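Local coordinates for protein dTDP-4-amino-4,6-dideoxyglucose formyltransferase (Shewanella sp. FDAARGOS_354, PDB 6V2T) that probably transfers a formyl group from a folate cofactor to the 4-amino group of dTDP-4-amino-4,6-dideoxyglucose, a sugar nucleotide of the O-antigen pathway, at residues 39-42 / 43-47; 176-179 / 180-184. All coordinates share one frame; numbering follows the deposited sequence.

Each contact is local, between successive turns of its own helix, and the two helices pack on each other: Leu186 of helix 171-194 meets Ile39 and Leu42, while Phe38 of helix 33-45 meets Met183. The centres of the two interactions lie about 17 Å apart, and their nearest atoms, about 5 Å apart, do not touch. Interaction 1 is the closing end of the helix in a beta-alpha-beta unit, with exposed residues along one side and an asparagine amide at its end. Interaction 2 lies closer to the middle of the chain, well inside its helix; it has regular backbone bonds and buried valine, threonine and glutamate against the sheet, the glutamate reaching toward the sugar-nucleotide pocket.

Interaction 1. Residues 39-42 / 43-47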
loop_
_atom_site.group_PDB
_atom_site.type_symbol
_atom_site.label_atom_id
_atom_site.label_comp_id
_atom_site.label_asym_id
_atom_site.label_seq_id
_atom_site.Cartn_x
_atom_site.Cartn_y
_atom_site.Cartn_z
ATOM N N ILE B 39 26.646 13.237 6.660
ATOM C CA ILE B 39 27.441 14.302 7.339
ATOM C C ILE B 39 28.926 13.917 7.268
ATOM O O ILE B 39 29.760 14.772 6.891
ATOM C CB ILE B 39 26.969 14.525 8.791
ATOM C CG1 ILE B 39 25.617 15.242 8.844
ATOM C CG2 ILE B 39 28.025 15.269 9.589
ATOM C CD1 ILE B 39 24.976 15.227 10.214
ATOM N N GLN B 40 29.237 12.659 7.555
ATOM C CA GLN B 40 30.624 12.123 7.436
ATOM C C GLN B 40 31.212 12.465 6.065
ATOM O O GLN B 40 32.319 13.031 6.021
ATOM C CB GLN B 40 30.635 10.632 7.742
ATOM C CG GLN B 40 30.738 10.387 9.235
ATOM C CD GLN B 40 30.583 8.944 9.628
ATOM O OE1 GLN B 40 30.114 8.113 8.850
ATOM N NE2 GLN B 40 30.932 8.655 10.873
ATOM N N ASN B 41 30.491 12.147 4.995
ATOM C CA ASN B 41 30.903 12.470 3.610
ATOM C C ASN B 41 31.030 13.993 3.472
ATOM O O ASN B 41 32.061 14.453 2.969
ATOM C CB ASN B 41 29.952 11.869 2.575
ATOM C CG ASN B 41 30.488 12.075 1.180
ATOM O OD1 ASN B 41 31.577 11.594 0.863
ATOM N ND2 ASN B 41 29.773 12.847 0.383
ATOM N N LEU B 42 30.042 14.762 3.929
ATOM C CA LEU B 42 30.021 16.247 3.771
ATOM C C LEU B 42 31.280 16.867 4.382
ATOM O O LEU B 42 31.774 17.890 3.836
ATOM C CB LEU B 42 28.792 16.815 4.481
ATOM C CG LEU B 42 27.964 17.818 3.697
ATOM C CD1 LEU B 42 26.984 18.521 4.633
ATOM C CD2 LEU B 42 28.825 18.822 2.955
ATOM N N VAL B 43 31.756 16.293 5.490
ATOM C CA VAL B 43 32.946 16.783 6.237
ATOM C C VAL B 43 34.180 16.578 5.345
ATOM O O VAL B 43 34.878 17.585 5.077
ATOM C CB VAL B 43 33.042 16.108 7.617
ATOM C CG1 VAL B 43 34.428 16.196 8.229
ATOM C CG2 VAL B 43 31.995 16.691 8.579
ATOM N N ALA B 44 34.385 15.357 4.829
ATOM C CA ALA B 44 35.418 15.042 3.805
ATOM C C ALA B 44 35.406 16.096 2.690
ATOM O O ALA B 44 36.470 16.651 2.427
ATOM C CB ALA B 44 35.203 13.651 3.252
ATOM N N VAL B 45 34.255 16.387 2.074
ATOM C CA VAL B 45 34.137 17.271 0.868
ATOM C C VAL B 45 34.478 18.733 1.220
ATOM O O VAL B 45 34.893 19.497 0.294
ATOM C CB VAL B 45 32.733 17.164 0.230
ATOM C CG1 VAL B 45 32.414 18.328 -0.702
ATOM C CG2 VAL B 45 32.542 15.843 -0.505
ATOM N N ASN B 46 34.242 19.144 2.473
ATOM C CA ASN B 46 34.551 20.505 2.995
ATOM C C ASN B 46 35.872 20.455 3.787
ATOM O O ASN B 46 36.073 21.361 4.617
ATOM C CB ASN B 46 33.442 21.051 3.917
ATOM C CG ASN B 46 32.246 21.655 3.212
ATOM O OD1 ASN B 46 32.193 22.865 2.998
ATOM N ND2 ASN B 46 31.254 20.838 2.890
ATOM N N ALA B 47 36.737 19.449 3.584
ATOM C CA ALA B 47 37.937 19.205 4.433
ATOM C C ALA B 47 38.904 20.398 4.372
ATOM O O ALA B 47 39.746 20.512 5.283
ATOM C CB ALA B 47 38.644 17.935 4.030
#
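Leu42 and Asn46 meet at the C-terminal end of helix 33-45, the helix of the beta-alpha-beta unit formed with strands 24-30 and 53-60. Asn46 is the first residue to leave helical backbone angles, yet it still bonds to the last turn twice. Its backbone N and its side-chain ND2 both reach Leu42 O, each at 3.1 Å and from opposite faces of the carbonyl plane. The side-chain bond is nearly straight, and Leu42 O lies in the plane of the Asn46 amide. With CG beside its own backbone N (chi1 -81°), Asn46 runs alongside Leu42, pointing the same way. Leu42 CD2 approaches Asn46 ND2 to 3.2 Å; as the leucine chi1 of -133° is far from staggered, this tightness is doubtful.

Val43, next after Leu42, packs back over the preceding turn. Its N donates to Ile39 O at 2.9 Å, and the side chains of these two residues face Tyr57 of strand 53-60. On the exposed side, Val45 N bonds to Asn41 O, and the Asn41 side chain crosses that of Val45, with ND2 4.2 Å from Val45 CG2. Val43 CG2, the branch beside its backbone N, lies 3.4 Å from Ile39 O and 4.3 Å from Ile39 CG2.

Interaction 2. Residues 176-179 / 180-184; sequences ERVQ and QTEMD
Glu182 N donates to Val178 O at 2.8 Å, the shortest of four consecutive i-to-i+4 backbone bonds that make this a regular stretch of alpha-helix. Met183 N to Gln179 O follows at 3.0 Å, and Gln180 N and Thr181 N bond in the same way to Glu176 O and Arg177 O. A water bridges Arg177 O and Thr181 OG1, lying 2.8 Å from the hydroxyl; its distance to the carbonyl is unusually short, so that half of the bridge is less certain.

On the exposed flank, Gln180 bends at chi2 (52°), which turns its amide along the helix so that NE2 reaches Asp184 OD1 at 3.2 Å. The carboxylate is met from above its plane, while OD1 lies in the plane of the glutamine amide.

The side-chain stems of Glu182 and Met183 lie against carbonyl oxygens of the preceding turn. Glu182 CG rests 3.4 Å from Val178 O and 4.3 Å from Val178 CG1; its OE1 turns back toward Gln179 CA, while OE2 bonds to His99 NE2, a residue of the sugar-nucleotide pocket. Met183 CG sits 3.3 Å from Gln179 O, and the bend at chi3 (-56°) brings CE back near the same oxygen.

Arg177 is tied to the chain ahead of the helix by a salt bridge to Asp169. Val178 and Thr181 lie on Val163 of strand 157-163, Thr181 and Glu182 on Cys143 of strand 141-147, while Gln179 touches Pro34 and Met183 touches Phe38 of helix 33-45.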
loop_
_atom_site.group_PDB
_atom_site.type_symbol
_atom_site.label_atom_id
_atom_site.label_comp_id
_atom_site.label_asym_id
_atom_site.label_seq_id
_atom_site.Cartn_x
_atom_site.Cartn_y
_atom_site.Cartn_z
ATOM N N GLU B 176 10.776 11.762 2.830
ATOM C CA GLU B 176 11.922 11.685 1.900
ATOM C C GLU B 176 12.232 13.083 1.351
ATOM O O GLU B 176 13.397 13.371 1.167
ATOM C CB GLU B 176 11.640 10.664 0.793
ATOM C CG GLU B 176 11.739 9.237 1.285
ATOM C CD GLU B 176 11.434 8.129 0.276
ATOM O OE1 GLU B 176 10.822 8.384 -0.784
ATOM O OE2 GLU B 176 11.752 7.000 0.600
ATOM N N ARG B 177 11.215 13.892 1.066
ATOM C CA ARG B 177 11.393 15.256 0.526
ATOM C C ARG B 177 12.044 16.121 1.621
ATOM O O ARG B 177 12.962 16.880 1.321
ATOM C CB ARG B 177 10.038 15.746 0.029
ATOM C CG ARG B 177 10.068 17.042 -0.758
ATOM C CD ARG B 177 8.700 17.472 -1.249
ATOM N NE ARG B 177 8.030 16.407 -1.968
ATOM C CZ ARG B 177 6.833 15.879 -1.701
ATOM N NH1 ARG B 177 6.066 16.305 -0.714
ATOM N NH2 ARG B 177 6.414 14.869 -2.430
ATOM N N VAL B 178 11.653 15.935 2.877
ATOM C CA VAL B 178 12.267 16.633 4.038
ATOM C C VAL B 178 13.731 16.216 4.143
ATOM O O VAL B 178 14.588 17.135 4.246
ATOM C CB VAL B 178 11.487 16.378 5.340
ATOM C CG1 VAL B 178 12.245 16.860 6.560
ATOM C CG2 VAL B 178 10.121 17.023 5.265
ATOM N N GLN B 179 14.020 14.919 4.029
ATOM C CA GLN B 179 15.412 14.402 4.141
ATOM C C GLN B 179 16.274 15.075 3.070
ATOM O O GLN B 179 17.422 15.452 3.404
ATOM C CB GLN B 179 15.520 12.879 4.002
ATOM C CG GLN B 179 14.956 12.071 5.167
ATOM C CD GLN B 179 15.127 10.578 4.936
ATOM O OE1 GLN B 179 14.517 9.962 4.043
ATOM N NE2 GLN B 179 15.942 9.965 5.771
ATOM N N GLN B 180 15.746 15.270 1.858
ATOM C CA GLN B 180 16.523 15.915 0.754
ATOM C C GLN B 180 16.851 17.368 1.133
ATOM O O GLN B 180 17.991 17.809 0.909
ATOM C CB GLN B 180 15.767 15.890 -0.574
ATOM C CG GLN B 180 16.636 16.343 -1.742
ATOM C CD GLN B 180 17.952 15.598 -1.824
ATOM O OE1 GLN B 180 17.987 14.368 -1.950
ATOM N NE2 GLN B 180 19.049 16.337 -1.715
ATOM N N THR B 181 15.862 18.082 1.662
ATOM C CA THR B 181 15.983 19.480 2.125
ATOM C C THR B 181 16.970 19.573 3.292
ATOM O O THR B 181 17.688 20.597 3.332
ATOM C CB THR B 181 14.598 20.058 2.428
ATOM O OG1 THR B 181 14.137 20.460 1.142
ATOM C CG2 THR B 181 14.617 21.237 3.367
ATOM N N GLU B 182 16.951 18.619 4.236
ATOM C CA GLU B 182 17.918 18.547 5.344
ATOM C C GLU B 182 19.318 18.421 4.745
ATOM O O GLU B 182 20.236 19.077 5.245
ATOM C CB GLU B 182 17.739 17.362 6.295
ATOM C CG GLU B 182 16.466 17.348 7.116
ATOM C CD GLU B 182 16.470 16.220 8.142
ATOM O OE1 GLU B 182 16.733 15.043 7.739
ATOM O OE2 GLU B 182 16.281 16.519 9.354
ATOM N N MET B 183 19.473 17.588 3.713
ATOM C CA MET B 183 20.802 17.396 3.075
ATOM C C MET B 183 21.224 18.669 2.348
ATOM O O MET B 183 22.388 19.039 2.508
ATOM C CB MET B 183 20.763 16.193 2.141
ATOM C CG MET B 183 20.692 14.915 2.935
ATOM S SD MET B 183 20.837 13.415 1.915
ATOM C CE MET B 183 19.510 13.644 0.737
ATOM N N ASP B 184 20.307 19.331 1.639
ATOM C CA ASP B 184 20.553 20.623 0.965
ATOM C C ASP B 184 21.017 21.660 1.997
ATOM O O ASP B 184 22.018 22.321 1.736
ATOM C CB ASP B 184 19.317 21.145 0.225
ATOM C CG ASP B 184 18.882 20.377 -1.017
ATOM O OD1 ASP B 184 19.616 19.465 -1.441
ATOM O OD2 ASP B 184 17.764 20.675 -1.506
HETATM O O HOH W 1 13.188 18.505 -0.600
#